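PDB 1XDI: Rv3303c-lpdA from Mycobacterium tuberculosis, which probably reduces quinones such as menadione to quinols with electrons from NADH or NADPH, using one bound FAD per subunit. Local coordinates for residues A154-L159 with L170-L175; I186-G191 with A271-G276; E287-Q292 with T307-I312. One frame throughout, in Å; residues are numbered along the deposited sequence.

Contact 1 (A154-L159 with L170-L175); sequences ASPRIL and LTWRQL. With FAD (flavin-adenine dinucleotide), chain C.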
loop_
_atom_site.group_PDB
_atom_site.type_symbol
_atom_site.label_atom_id
_atom_site.label_comp_id
_atom_site.label_asym_id
_atom_site.label_seq_id
_atom_site.Cartn_x
_atom_site.Cartn_y
_atom_site.Cartn_z
ATOM N N ALA A 154 -12.825 8.272 34.633
ATOM C CA ALA A 154 -12.105 8.694 35.817
ATOM C C ALA A 154 -12.690 9.929 36.571
ATOM O O ALA A 154 -13.621 10.613 36.083
ATOM C CB ALA A 154 -10.676 8.952 35.412
ATOM N N SER A 155 -12.120 10.200 37.764
ATOM C CA SER A 155 -12.507 11.341 38.634
ATOM C C SER A 155 -11.306 12.079 39.191
ATOM O O SER A 155 -10.277 11.455 39.391
ATOM C CB SER A 155 -13.325 10.832 39.796
ATOM O OG SER A 155 -14.317 9.935 39.316
ATOM N N PRO A 156 -11.403 13.404 39.453
ATOM C CA PRO A 156 -10.281 14.200 40.003
ATOM C C PRO A 156 -9.588 13.591 41.188
ATOM O O PRO A 156 -10.238 13.129 42.104
ATOM C CB PRO A 156 -10.949 15.474 40.438
ATOM C CG PRO A 156 -11.958 15.628 39.411
ATOM C CD PRO A 156 -12.552 14.280 39.180
ATOM N N ARG A 157 -8.273 13.598 41.201
ATOM C CA ARG A 157 -7.579 13.108 42.390
ATOM C C ARG A 157 -7.679 14.187 43.516
ATOM O O ARG A 157 -7.669 15.377 43.277
ATOM C CB ARG A 157 -6.125 12.776 42.056
ATOM C CG ARG A 157 -5.128 13.430 42.930
ATOM C CD ARG A 157 -3.736 12.840 42.743
ATOM N NE ARG A 157 -3.705 11.448 43.126
ATOM C CZ ARG A 157 -3.782 10.445 42.257
ATOM N NH1 ARG A 157 -3.881 10.709 40.950
ATOM N NH2 ARG A 157 -3.781 9.181 42.694
ATOM N N ILE A 158 -7.798 13.773 44.753
ATOM C CA ILE A 158 -7.952 14.750 45.787
ATOM C C ILE A 158 -6.932 14.594 46.878
ATOM O O ILE A 158 -6.779 13.489 47.432
ATOM C CB ILE A 158 -9.339 14.629 46.460
ATOM C CG1 ILE A 158 -10.432 15.100 45.527
ATOM C CG2 ILE A 158 -9.424 15.512 47.723
ATOM C CD1 ILE A 158 -11.742 15.029 46.271
ATOM N N LEU A 159 -6.252 15.699 47.208
ATOM C CA LEU A 159 -5.267 15.700 48.287
ATOM C C LEU A 159 -6.064 15.982 49.575
ATOM O O LEU A 159 -6.747 16.993 49.677
ATOM C CB LEU A 159 -4.251 16.806 48.044
ATOM C CG LEU A 159 -2.992 16.729 48.908
ATOM C CD1 LEU A 159 -2.209 15.457 48.556
ATOM C CD2 LEU A 159 -2.133 17.984 48.694
ATOM N N LEU A 170 -10.190 24.949 44.168
ATOM C CA LEU A 170 -10.955 24.432 43.006
ATOM C C LEU A 170 -10.394 23.287 42.215
ATOM O O LEU A 170 -9.198 23.218 42.030
ATOM C CB LEU A 170 -11.152 25.530 41.986
ATOM C CG LEU A 170 -11.608 26.890 42.486
ATOM C CD1 LEU A 170 -11.762 27.817 41.301
ATOM C CD2 LEU A 170 -12.948 26.749 43.187
ATOM N N THR A 171 -11.246 22.390 41.729
ATOM C CA THR A 171 -10.771 21.311 40.840
ATOM C C THR A 171 -11.081 21.938 39.474
ATOM O O THR A 171 -11.811 22.898 39.391
ATOM C CB THR A 171 -11.620 20.039 40.894
ATOM O OG1 THR A 171 -12.933 20.370 40.441
ATOM C CG2 THR A 171 -11.707 19.471 42.272
ATOM N N TRP A 172 -10.570 21.420 38.389
ATOM C CA TRP A 172 -10.928 22.045 37.120
ATOM C C TRP A 172 -12.448 22.001 36.793
ATOM O O TRP A 172 -12.964 22.888 36.074
ATOM C CB TRP A 172 -10.117 21.408 35.992
ATOM C CG TRP A 172 -10.379 19.998 35.850
ATOM C CD1 TRP A 172 -11.408 19.426 35.175
ATOM C CD2 TRP A 172 -9.611 18.932 36.394
ATOM N NE1 TRP A 172 -11.328 18.061 35.256
ATOM C CE2 TRP A 172 -10.230 17.731 36.007
ATOM C CE3 TRP A 172 -8.468 18.871 37.171
ATOM C CZ2 TRP A 172 -9.735 16.475 36.375
ATOM C CZ3 TRP A 172 -7.976 17.606 37.535
ATOM C CH2 TRP A 172 -8.611 16.432 37.137
ATOM N N ARG A 173 -13.170 20.996 37.301
ATOM C CA ARG A 173 -14.601 20.920 37.037
ATOM C C ARG A 173 -15.344 22.120 37.611
ATOM O O ARG A 173 -16.327 22.600 37.020
ATOM C CB ARG A 173 -15.201 19.626 37.573
ATOM C CG ARG A 173 -14.815 18.429 36.738
ATOM C CD ARG A 173 -15.219 17.093 37.296
ATOM N NE ARG A 173 -14.706 16.078 36.402
ATOM C CZ ARG A 173 -15.024 14.806 36.493
ATOM N NH1 ARG A 173 -15.838 14.432 37.461
ATOM N NH2 ARG A 173 -14.589 13.937 35.591
ATOM N N GLN A 174 -14.850 22.639 38.733
ATOM C CA GLN A 174 -15.443 23.800 39.395
ATOM C C GLN A 174 -15.131 25.227 38.899
ATOM O O GLN A 174 -15.837 26.140 39.240
ATOM C CB GLN A 174 -15.124 23.701 40.863
ATOM C CG GLN A 174 -15.543 22.352 41.381
ATOM C CD GLN A 174 -15.113 22.137 42.803
ATOM O OE1 GLN A 174 -13.964 22.374 43.153
ATOM N NE2 GLN A 174 -16.022 21.688 43.626
ATOM N N LEU A 175 -14.097 25.432 38.104
ATOM C CA LEU A 175 -13.777 26.769 37.623
ATOM C C LEU A 175 -14.930 27.663 37.050
ATOM O O LEU A 175 -14.908 28.887 37.198
ATOM C CB LEU A 175 -12.683 26.652 36.557
ATOM C CG LEU A 175 -11.372 26.114 37.079
ATOM C CD1 LEU A 175 -10.526 25.529 35.997
ATOM C CD2 LEU A 175 -10.651 27.264 37.762
HETATM P PA FAD C . -15.788 9.486 30.780
HETATM O O1A FAD C . -15.060 10.003 32.015
HETATM O O2A FAD C . -15.918 10.460 29.611
HETATM O O5B FAD C . -17.163 9.067 31.287
HETATM C C5B FAD C . -17.559 7.786 31.782
HETATM C C4B FAD C . -18.961 8.128 32.236
HETATM O O4B FAD C . -19.643 7.009 32.740
HETATM C C3B FAD C . -19.143 9.265 33.378
HETATM O O3B FAD C . -19.408 10.570 32.860
HETATM C C2B FAD C . -20.203 8.782 34.249
HETATM O O2B FAD C . -21.494 9.393 34.175
HETATM C C1B FAD C . -20.375 7.320 33.919
HETATM N N9A FAD C . -20.166 6.382 34.949
HETATM C C8A FAD C . -19.205 6.222 35.927
HETATM N N7A FAD C . -19.415 5.194 36.708
HETATM C C5A FAD C . -20.567 4.641 36.232
HETATM C C6A FAD C . -21.350 3.535 36.604
HETATM N N6A FAD C . -21.039 2.753 37.617
HETATM N N1A FAD C . -22.489 3.269 35.873
HETATM C C2A FAD C . -22.854 4.033 34.831
HETATM N N3A FAD C . -22.139 5.140 34.396
HETATM C C4A FAD C . -20.984 5.330 35.224
HETATM N N1 FAD C . -9.032 14.053 25.934
HETATM C C2 FAD C . -8.843 14.384 24.620
HETATM O O2 FAD C . -8.820 13.516 23.728
HETATM N N3 FAD C . -8.677 15.709 24.288
HETATM C C4 FAD C . -8.691 16.763 25.159
HETATM O O4 FAD C . -8.535 17.906 24.730
HETATM C C4X FAD C . -8.872 16.435 26.436
HETATM N N5 FAD C . -8.899 17.519 27.359
HETATM C C5X FAD C . -9.097 17.173 28.720
HETATM C C6 FAD C . -9.160 18.184 29.704
HETATM C C7 FAD C . -9.352 17.899 31.082
HETATM C C7M FAD C . -9.423 19.052 32.113
HETATM C C8 FAD C . -9.467 16.531 31.468
HETATM C C8M FAD C . -9.654 16.107 32.915
HETATM C C9 FAD C . -9.429 15.530 30.542
HETATM C C9A FAD C . -9.270 15.791 29.185
HETATM N N10 FAD C . -9.234 14.757 28.133
HETATM C C10 FAD C . -9.051 15.074 26.817
HETATM C "C1'" FAD C . -9.438 13.426 28.564
HETATM C "C2'" FAD C . -10.738 12.806 28.143
HETATM O "O2'" FAD C . -11.839 13.666 28.601
HETATM C "C3'" FAD C . -10.930 11.425 28.705
HETATM O "O3'" FAD C . -9.976 10.578 28.118
HETATM C "C4'" FAD C . -12.257 10.771 28.374
HETATM O "O4'" FAD C . -13.214 11.672 29.049
HETATM C "C5'" FAD C . -12.550 9.481 28.967
HETATM O "O5'" FAD C . -13.783 9.007 28.444
HETATM P P FAD C . -14.520 7.734 28.966
HETATM O O1P FAD C . -15.622 7.576 28.089
HETATM O O2P FAD C . -13.642 6.561 29.172
HETATM O O3P FAD C . -14.956 8.228 30.360
HETATM O O HOH W 1 -16.208 11.692 38.317
#
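The Arg173 side chain crosses that of Pro156 at about a right angle and ends at the backbone of Ala154. From CB, which points toward segment 154-159, chi1 of -73° sets CG beside the backbone N, and the chain then stays extended to NE. CD lies 4.2 Å from Pro156 CG. NE is 3.9 Å from Pro156 CD and takes its ionic partner from outside, Asp47. The guanidinium presents one face to the proline: Pro156 CD stands 3.6 Å above the plane, over its centre. NH1 donates to a water in the plane of the group, and this water also bonds Ser155 OG. NH2 reaches Ala154 O in a weak bond of 3.5 Å. Pro156 also packs on Trp172, whose CZ2 lies 3.9 Å from Pro156 CG. Trp172 NE1 bonds the same Asp47 carboxylate oxygen as Arg173 NE, so one acid ties down both side chains. Over one face of the indole sits the flavin methyl C7M, offset toward the rim, while methyl C8M is 3.5 Å from Trp172 NE1. Ala154 and Trp172 belong to the FAD pocket of this flavoprotein oxidoreductase, with Trp172 at the dimethylbenzene end of the isoalloxazine, and Pro156 and Arg173 pack next to them.

Contact 2 (I186-G191 with A271-G276); sequences IVVGSG and ALMTIG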
loop_
_atom_site.group_PDB
_atom_site.type_symbol
_atom_site.label_atom_id
_atom_site.label_comp_id
_atom_site.label_asym_id
_atom_site.label_seq_id
_atom_site.Cartn_x
_atom_site.Cartn_y
_atom_site.Cartn_z
ATOM N N ILE A 186 -3.453 30.534 41.760
ATOM C CA ILE A 186 -2.358 29.645 42.032
ATOM C C ILE A 186 -2.843 28.330 41.512
ATOM O O ILE A 186 -3.902 27.889 41.939
ATOM C CB ILE A 186 -2.087 29.460 43.507
ATOM C CG1 ILE A 186 -2.040 30.821 44.190
ATOM C CG2 ILE A 186 -0.793 28.650 43.670
ATOM C CD1 ILE A 186 -0.905 30.907 45.180
ATOM N N VAL A 187 -2.069 27.736 40.601
ATOM C CA VAL A 187 -2.318 26.446 39.969
ATOM C C VAL A 187 -1.294 25.390 40.456
ATOM O O VAL A 187 -0.077 25.481 40.200
ATOM C CB VAL A 187 -2.200 26.561 38.445
ATOM C CG1 VAL A 187 -1.883 25.222 37.807
ATOM C CG2 VAL A 187 -3.465 27.077 37.908
ATOM N N VAL A 188 -1.795 24.361 41.124
ATOM C CA VAL A 188 -0.934 23.315 41.667
ATOM C C VAL A 188 -0.825 22.093 40.786
ATOM O O VAL A 188 -1.825 21.465 40.517
ATOM C CB VAL A 188 -1.460 22.908 43.066
ATOM C CG1 VAL A 188 -0.622 21.796 43.658
ATOM C CG2 VAL A 188 -1.456 24.130 43.966
ATOM N N GLY A 189 0.378 21.780 40.318
ATOM C CA GLY A 189 0.589 20.583 39.507
ATOM C C GLY A 189 0.974 20.784 38.064
ATOM O O GLY A 189 0.167 21.244 37.291
ATOM N N SER A 190 2.192 20.460 37.660
ATOM C CA SER A 190 2.509 20.694 36.266
ATOM C C SER A 190 2.023 19.496 35.450
ATOM O O SER A 190 2.244 18.356 35.826
ATOM C CB SER A 190 4.016 20.962 36.078
ATOM O OG SER A 190 4.801 19.997 36.736
ATOM N N GLY A 191 1.328 19.783 34.354
ATOM C CA GLY A 191 0.779 18.774 33.492
ATOM C C GLY A 191 0.060 19.480 32.346
ATOM O O GLY A 191 -0.010 20.724 32.290
ATOM N N ALA A 271 -7.057 28.615 44.406
ATOM C CA ALA A 271 -6.110 27.552 44.093
ATOM C C ALA A 271 -6.855 26.550 43.188
ATOM O O ALA A 271 -7.955 26.050 43.523
ATOM C CB ALA A 271 -5.617 26.859 45.362
ATOM N N LEU A 272 -6.283 26.305 42.015
ATOM C CA LEU A 272 -6.820 25.340 41.067
ATOM C C LEU A 272 -5.985 24.052 41.287
ATOM O O LEU A 272 -4.763 24.032 40.975
ATOM C CB LEU A 272 -6.604 25.823 39.616
ATOM C CG LEU A 272 -7.415 25.171 38.461
ATOM C CD1 LEU A 272 -6.583 25.081 37.224
ATOM C CD2 LEU A 272 -7.872 23.781 38.813
ATOM N N MET A 273 -6.590 22.994 41.839
ATOM C CA MET A 273 -5.846 21.734 41.977
ATOM C C MET A 273 -5.794 21.012 40.599
ATOM O O MET A 273 -6.830 20.638 39.995
ATOM C CB MET A 273 -6.478 20.834 43.036
ATOM C CG MET A 273 -6.269 21.292 44.479
ATOM S SD MET A 273 -4.580 21.893 44.778
ATOM C CE MET A 273 -5.033 23.429 45.418
ATOM N N THR A 274 -4.578 20.859 40.082
ATOM C CA THR A 274 -4.374 20.232 38.790
ATOM C C THR A 274 -3.552 18.993 38.949
ATOM O O THR A 274 -2.500 18.819 38.367
ATOM C CB THR A 274 -3.741 21.256 37.784
ATOM O OG1 THR A 274 -4.797 21.808 36.977
ATOM C CG2 THR A 274 -2.720 20.633 36.856
ATOM N N ILE A 275 -3.991 18.108 39.806
ATOM C CA ILE A 275 -3.211 16.896 39.891
ATOM C C ILE A 275 -3.774 15.957 38.809
ATOM O O ILE A 275 -4.164 16.411 37.705
ATOM C CB ILE A 275 -3.357 16.210 41.198
ATOM C CG1 ILE A 275 -2.966 17.128 42.338
ATOM C CG2 ILE A 275 -2.498 15.000 41.162
ATOM C CD1 ILE A 275 -3.644 16.670 43.576
ATOM N N GLY A 276 -3.831 14.667 39.096
ATOM C CA GLY A 276 -4.376 13.796 38.095
ATOM C C GLY A 276 -5.790 13.397 38.439
ATOM O O GLY A 276 -6.512 14.156 39.073
#
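Ile186 O accepts from Leu272 N at 2.9 Å, the first of three backbone bonds that join two parallel strands side by side. Leu272 uses both its polar groups here: its carbonyl O takes Val188 N at 3.0 Å, with an N-H...O angle of 164°. Val188 likewise gives its N-H and receives at its O, where Thr274 N arrives at 2.9 Å, less straight at 144°. That last bond carries the pairing beyond the regular strands into the loops that follow. The residues between turn their backbones to other strands: Val187 bonds Thr209 and Val211, Ala271 bonds Arg168 and Leu170, and Met273 bonds Leu170. Side chains pair on each face of the sheet. Val187 CG2 lies 3.8 Å from Leu272 CD1, the two side chains pointing the same way, and Val188 CB is 3.7 Å from Met273 SD, the bent methionine chain also bringing CE to Val188 CG2. Gly189 and Gly191 belong to a GxGxxG sequence, and Gly191 is the N-cap of helix 192-203, a strand-turn-helix consistent with the dinucleotide-binding Rossmann motif of NAD(P)H domains. This helix packs over the Val187 and Leu272 face through Val198 and Phe197, with Thr193 against Thr274, while strands 246-251 and 256-260 cover the other face and strands 169-171 and 208-211 flank the pair within the sheet.

Contact 3 (E287-Q292 with T307-I312); sequences ERVGIQ and TLATGI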
loop_
_atom_site.group_PDB
_atom_site.type_symbol
_atom_site.label_atom_id
_atom_site.label_comp_id
_atom_site.label_asym_id
_atom_site.label_seq_id
_atom_site.Cartn_x
_atom_site.Cartn_y
_atom_site.Cartn_z
ATOM N N GLU A 287 -15.737 -8.193 41.398
ATOM C CA GLU A 287 -15.379 -9.336 42.239
ATOM C C GLU A 287 -16.222 -10.517 41.873
ATOM O O GLU A 287 -15.749 -11.638 41.924
ATOM C CB GLU A 287 -15.672 -9.078 43.705
ATOM C CG GLU A 287 -15.605 -7.628 44.132
ATOM C CD GLU A 287 -16.970 -7.026 44.487
ATOM O OE1 GLU A 287 -17.801 -7.712 45.150
ATOM O OE2 GLU A 287 -17.189 -5.847 44.115
ATOM N N ARG A 288 -17.490 -10.259 41.560
ATOM C CA ARG A 288 -18.425 -11.317 41.238
ATOM C C ARG A 288 -18.044 -12.029 39.960
ATOM O O ARG A 288 -18.570 -13.103 39.633
ATOM C CB ARG A 288 -19.864 -10.762 41.147
ATOM C CG ARG A 288 -20.427 -10.384 42.517
ATOM C CD ARG A 288 -21.904 -9.973 42.522
ATOM N NE ARG A 288 -22.219 -9.313 43.789
ATOM C CZ ARG A 288 -22.232 -7.988 44.006
ATOM N NH1 ARG A 288 -21.963 -7.098 43.033
ATOM N NH2 ARG A 288 -22.491 -7.540 45.237
ATOM N N VAL A 289 -17.085 -11.471 39.258
ATOM C CA VAL A 289 -16.733 -12.104 38.030
ATOM C C VAL A 289 -15.260 -12.532 37.902
ATOM O O VAL A 289 -14.816 -12.966 36.827
ATOM C CB VAL A 289 -17.235 -11.190 36.908
ATOM C CG1 VAL A 289 -16.103 -10.720 36.003
ATOM C CG2 VAL A 289 -18.353 -11.902 36.187
ATOM N N GLY A 290 -14.520 -12.442 39.011
ATOM C CA GLY A 290 -13.124 -12.844 39.021
ATOM C C GLY A 290 -11.994 -11.845 38.771
ATOM O O GLY A 290 -10.820 -12.159 38.969
ATOM N N ILE A 291 -12.340 -10.652 38.316
ATOM C CA ILE A 291 -11.361 -9.634 38.043
ATOM C C ILE A 291 -10.874 -9.002 39.349
ATOM O O ILE A 291 -11.573 -8.969 40.341
ATOM C CB ILE A 291 -11.967 -8.564 37.139
ATOM C CG1 ILE A 291 -12.184 -9.126 35.749
ATOM C CG2 ILE A 291 -11.086 -7.347 37.060
ATOM C CD1 ILE A 291 -12.974 -8.160 34.915
ATOM N N GLN A 292 -9.630 -8.553 39.345
ATOM C CA GLN A 292 -9.031 -7.896 40.492
ATOM C C GLN A 292 -8.343 -6.692 39.856
ATOM O O GLN A 292 -7.466 -6.859 39.004
ATOM C CB GLN A 292 -8.022 -8.824 41.205
ATOM C CG GLN A 292 -8.661 -9.916 42.109
ATOM C CD GLN A 292 -9.661 -9.352 43.179
ATOM O OE1 GLN A 292 -9.879 -8.132 43.274
ATOM N NE2 GLN A 292 -10.268 -10.250 43.977
ATOM N N THR A 307 -11.113 -7.599 29.162
ATOM C CA THR A 307 -10.664 -7.855 30.501
ATOM C C THR A 307 -10.330 -9.347 30.595
ATOM O O THR A 307 -10.491 -10.120 29.649
ATOM C CB THR A 307 -11.748 -7.534 31.527
ATOM O OG1 THR A 307 -12.847 -8.425 31.333
ATOM C CG2 THR A 307 -12.251 -6.130 31.343
ATOM N N LEU A 308 -9.872 -9.731 31.767
ATOM C CA LEU A 308 -9.459 -11.083 32.066
ATOM C C LEU A 308 -10.673 -12.025 32.209
ATOM O O LEU A 308 -10.523 -13.256 32.221
ATOM C CB LEU A 308 -8.606 -11.026 33.344
ATOM C CG LEU A 308 -7.800 -9.694 33.501
ATOM C CD1 LEU A 308 -8.701 -8.339 33.560
ATOM C CD2 LEU A 308 -6.948 -9.829 34.796
ATOM N N ALA A 309 -11.871 -11.446 32.312
ATOM C CA ALA A 309 -13.114 -12.209 32.415
ATOM C C ALA A 309 -13.782 -12.289 31.012
ATOM O O ALA A 309 -13.919 -11.291 30.312
ATOM C CB ALA A 309 -14.020 -11.531 33.405
ATOM N N THR A 310 -14.206 -13.464 30.585
ATOM C CA THR A 310 -14.792 -13.561 29.251
ATOM C C THR A 310 -16.086 -12.796 29.078
ATOM O O THR A 310 -16.769 -12.528 30.047
ATOM C CB THR A 310 -14.998 -14.966 28.880
ATOM O OG1 THR A 310 -15.756 -15.595 29.919
ATOM C CG2 THR A 310 -13.575 -15.653 28.663
ATOM N N GLY A 311 -16.421 -12.423 27.845
ATOM C CA GLY A 311 -17.590 -11.596 27.639
ATOM C C GLY A 311 -17.381 -10.195 28.246
ATOM O O GLY A 311 -18.160 -9.275 27.938
ATOM N N ILE A 312 -16.368 -9.989 29.101
ATOM C CA ILE A 312 -16.189 -8.655 29.689
ATOM C C ILE A 312 -15.042 -7.759 29.138
ATOM O O ILE A 312 -13.836 -8.069 29.289
ATOM C CB ILE A 312 -16.090 -8.731 31.285
ATOM C CG1 ILE A 312 -17.340 -9.401 31.868
ATOM C CG2 ILE A 312 -16.032 -7.349 31.887
ATOM C CD1 ILE A 312 -17.517 -9.281 33.412
#
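Val289 and Ile312 reach toward each other tip to tip, and Ile291 extends beside them to Thr307, making an apolar contact between two loops with no hydrogen bond across it. Val289 points its side chain at segment 307-312: CG1 lies 3.3 Å from Ile312 CD1 and 3.4 Å from Ala309 CB, and CG2 also approaches Ile312 CD1. Ile312 answers with an extended branch. Its CG1 stands beside the backbone N, and CD1 lies anti to CA (chi2 -168°), which carries the terminal methyl out to the valine. Ile291 is shaped the same way, with CG1 anti to its own carbonyl carbon (chi1 -70°) and CD1 continuing away from CA (chi2 171°). Its CG1 therefore lies alongside the alanine, 3.8 Å from Ala309 CB, and 4.2 Å from Leu308 CD1, whereas its CD1 reaches Thr307 CB at 3.7 Å. The isoleucine and threonine side chains cross at about a right angle. Ala309 CB is touched by both Val289 and Ile291. Each loop contains a turn, type I from Glu287 to Gly290 and type II from Ala309 to Ile312, with Gly311 at positive phi. Leu299 lies against both Ile291 and Thr307, and His129 of strand 129-134 against both Val289 and Ile312; Thr310 packs on Ala127 of the third subunit. The arrangement is a small hydrophobic core between turn-containing loops, at the entry to strand 312-314, one of the two edge strands, within this chain, of the parallel sheet of the FAD-binding Rossmann-type domain.

How the contacts relate
From the N terminus the three contacts close in series, and none encloses or crosses another. Contact 1 closes a short loop of ten residues, from the strand 154-156 to strand 169-171. Contact 2 comes next and spans 79 residues, returning the chain from strand 185-188 through the neighbouring strands and helices to strand 270-273. The two meet: their centres are 9 Å apart, and strands 169-171 and 270-273 are neighbours in one sheet. Contact 3 closes a 14-residue loop, about 15 Å from contact 1 and 20 Å from contact 2 between nearest atoms, where the chain re-enters the first parallel sheet.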